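Local coordinates for protein glycosyl transferase family 8 (Streptococcus pneumoniae, PDB 5GVW) that transfers galactose from UDP-galactose to the terminal glucose of the already glycosylated serine-rich repeat protein PsrP, the third step of its O-glycosylation, at residues R18-A23 with L105-I110. Sequence-based numbering, arbitrary orientation.
Sequences RQIETA and LDSDLI. With MN (manganese (II) ion), chain E.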
loop_
_atom_site.group_PDB
_atom_site.type_symbol
_atom_site.label_atom_id
_atom_site.label_comp_id
_atom_site.label_asym_id
_atom_site.label_seq_id
_atom_site.Cartn_x
_atom_site.Cartn_y
_atom_site.Cartn_z
ATOM N N ARG A 18 0.451 -4.186 -0.804
ATOM C CA ARG A 18 -0.420 -4.175 0.395
ATOM C C ARG A 18 -1.036 -5.546 0.747
ATOM O O ARG A 18 -1.060 -5.915 1.926
ATOM C CB ARG A 18 -1.536 -3.102 0.276
ATOM C CG ARG A 18 -1.018 -1.658 0.316
ATOM C CD ARG A 18 -2.121 -0.624 0.315
ATOM N NE ARG A 18 -2.993 -0.762 1.476
ATOM C CZ ARG A 18 -4.276 -1.131 1.448
ATOM N NH1 ARG A 18 -4.933 -1.399 0.304
ATOM N NH2 ARG A 18 -4.920 -1.232 2.595
ATOM N N GLN A 19 -1.471 -6.292 -0.277
ATOM C CA GLN A 19 -1.965 -7.682 -0.140
ATOM C C GLN A 19 -0.820 -8.636 0.261
ATOM O O GLN A 19 -0.936 -9.400 1.240
ATOM C CB GLN A 19 -2.626 -8.184 -1.440
ATOM C CG GLN A 19 -3.907 -7.433 -1.803
ATOM C CD GLN A 19 -3.646 -5.939 -2.082
ATOM O OE1 GLN A 19 -2.645 -5.605 -2.702
ATOM N NE2 GLN A 19 -4.517 -5.040 -1.585
ATOM N N ILE A 20 0.284 -8.572 -0.498
ATOM C CA ILE A 20 1.448 -9.432 -0.257
ATOM C C ILE A 20 1.948 -9.254 1.166
ATOM O O ILE A 20 2.068 -10.248 1.895
ATOM C CB ILE A 20 2.591 -9.176 -1.251
ATOM C CG1 ILE A 20 2.216 -9.659 -2.635
ATOM C CG2 ILE A 20 3.867 -9.903 -0.840
ATOM C CD1 ILE A 20 3.010 -8.982 -3.733
ATOM N N GLU A 21 2.219 -8.006 1.564
ATOM C CA GLU A 21 2.757 -7.723 2.908
ATOM C C GLU A 21 1.793 -8.197 4.030
ATOM O O GLU A 21 2.226 -8.663 5.095
ATOM C CB GLU A 21 3.120 -6.221 3.065
ATOM C CG GLU A 21 3.810 -5.891 4.404
ATOM C CD GLU A 21 4.394 -4.480 4.512
ATOM O OE1 GLU A 21 4.934 -4.152 5.599
ATOM O OE2 GLU A 21 4.329 -3.696 3.525
ATOM N N THR A 22 0.489 -8.079 3.792
ATOM C CA THR A 22 -0.494 -8.453 4.810
ATOM C C THR A 22 -0.455 -9.947 4.983
ATOM O O THR A 22 -0.362 -10.459 6.112
ATOM C CB THR A 22 -1.902 -7.991 4.406
ATOM O OG1 THR A 22 -1.917 -6.556 4.326
ATOM C CG2 THR A 22 -2.954 -8.449 5.428
ATOM N N ALA A 23 -0.505 -10.639 3.844
ATOM C CA ALA A 23 -0.384 -12.098 3.809
ATOM C C ALA A 23 0.873 -12.612 4.529
ATOM O O ALA A 23 0.822 -13.625 5.261
ATOM C CB ALA A 23 -0.414 -12.579 2.381
ATOM N N LEU A 105 1.841 -19.798 -1.722
ATOM C CA LEU A 105 0.703 -19.040 -1.185
ATOM C C LEU A 105 0.333 -17.839 -2.073
ATOM O O LEU A 105 1.167 -16.985 -2.406
ATOM C CB LEU A 105 0.966 -18.539 0.253
ATOM C CG LEU A 105 1.242 -19.481 1.427
ATOM C CD1 LEU A 105 1.526 -18.694 2.703
ATOM C CD2 LEU A 105 0.102 -20.430 1.705
ATOM N N ASP A 106 -0.942 -17.789 -2.443
ATOM C CA ASP A 106 -1.589 -16.573 -2.940
ATOM C C ASP A 106 -1.453 -15.464 -1.915
ATOM O O ASP A 106 -1.289 -15.742 -0.708
ATOM C CB ASP A 106 -3.070 -16.839 -3.212
ATOM C CG ASP A 106 -3.365 -17.147 -4.677
ATOM O OD1 ASP A 106 -2.437 -17.419 -5.457
ATOM O OD2 ASP A 106 -4.564 -17.113 -5.032
ATOM N N SER A 107 -1.488 -14.219 -2.402
ATOM C CA SER A 107 -1.327 -13.018 -1.546
ATOM C C SER A 107 -2.669 -12.399 -1.071
ATOM O O SER A 107 -2.685 -11.491 -0.230
ATOM C CB SER A 107 -0.444 -11.980 -2.243
ATOM O OG SER A 107 -0.826 -11.800 -3.591
ATOM N N ASP A 108 -3.779 -12.939 -1.587
ATOM C CA ASP A 108 -5.127 -12.548 -1.177
ATOM C C ASP A 108 -5.647 -13.429 -0.028
ATOM O O ASP A 108 -6.718 -13.988 -0.120
ATOM C CB ASP A 108 -6.087 -12.543 -2.391
ATOM C CG ASP A 108 -6.242 -13.916 -3.068
ATOM O OD1 ASP A 108 -5.273 -14.636 -3.411
ATOM O OD2 ASP A 108 -7.394 -14.258 -3.306
ATOM N N LEU A 109 -4.880 -13.521 1.066
ATOM C CA LEU A 109 -5.154 -14.491 2.125
ATOM C C LEU A 109 -4.504 -14.206 3.472
ATOM O O LEU A 109 -3.536 -13.435 3.597
ATOM C CB LEU A 109 -4.777 -15.901 1.671
ATOM C CG LEU A 109 -3.340 -16.355 1.462
ATOM C CD1 LEU A 109 -2.586 -16.625 2.753
ATOM C CD2 LEU A 109 -3.353 -17.655 0.649
ATOM N N ILE A 110 -5.044 -14.877 4.478
ATOM C CA ILE A 110 -4.649 -14.666 5.839
ATOM C C ILE A 110 -4.343 -15.997 6.509
ATOM O O ILE A 110 -5.130 -16.933 6.411
ATOM C CB ILE A 110 -5.778 -13.963 6.610
ATOM C CG1 ILE A 110 -6.041 -12.578 6.007
ATOM C CG2 ILE A 110 -5.470 -13.874 8.120
ATOM C CD1 ILE A 110 -4.960 -11.539 6.284
HETATM MN MN MN E . -6.617 -15.783 -5.371
HETATM O O HOH W 1 -7.569 -16.129 -7.657
#
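Ala-23 and Ile-20 of helix 17-30 pack against Ser-107 and Leu-109 in a buried contact of the helix with the loop at Ser-107 and the start of strand 109-111. Ser-107 is the middle residue of the DXD motif of a GT-A glycosyltransferase domain. The methyl CB of Ala-23 sits 3.5 Å from Leu-109 O and also touches Ser-107 O, while its CA-H makes a bent CH···O contact to Leu-109 O, with 134° at the hydrogen. One turn back, Ile-20 points its CB away from Ser-107, yet with CG1 beside the backbone N (chi1 -70°) that methylene still lies 3.6 Å from Ser-107 CB. At the far end, Thr-22 CG2 and Ile-110 CD1 meet at 3.8 Å, their side chains crossing at a slant. The Thr-22 hydroxyl takes no part in that meeting: OG1 donates to Arg-18 O at 2.6 Å, nearly in line with the carbonyl (162°). Helix 244-251 covers the same threonine through Trp-247 and Tyr-250. Asp-106 and Asp-108 direct their CB atoms away from the helix, and manganese is bound by Asp-106 OD2 at 2.5 Å and by both carboxylate oxygens of Asp-108. His-227 probably completes the site, and Arg-90 forms a salt bridge with Asp-106 OD1. No conventional hydrogen bond joins the two segments: Gln-19 O and Ser-107 O, 3.1 Å apart, are both acceptors, and Gln-19 O is bonded within the helix by Ala-23 N. Across these segments the contact therefore consists of apolar packing and one CH···O contact, while the carboxylates point to the metal side.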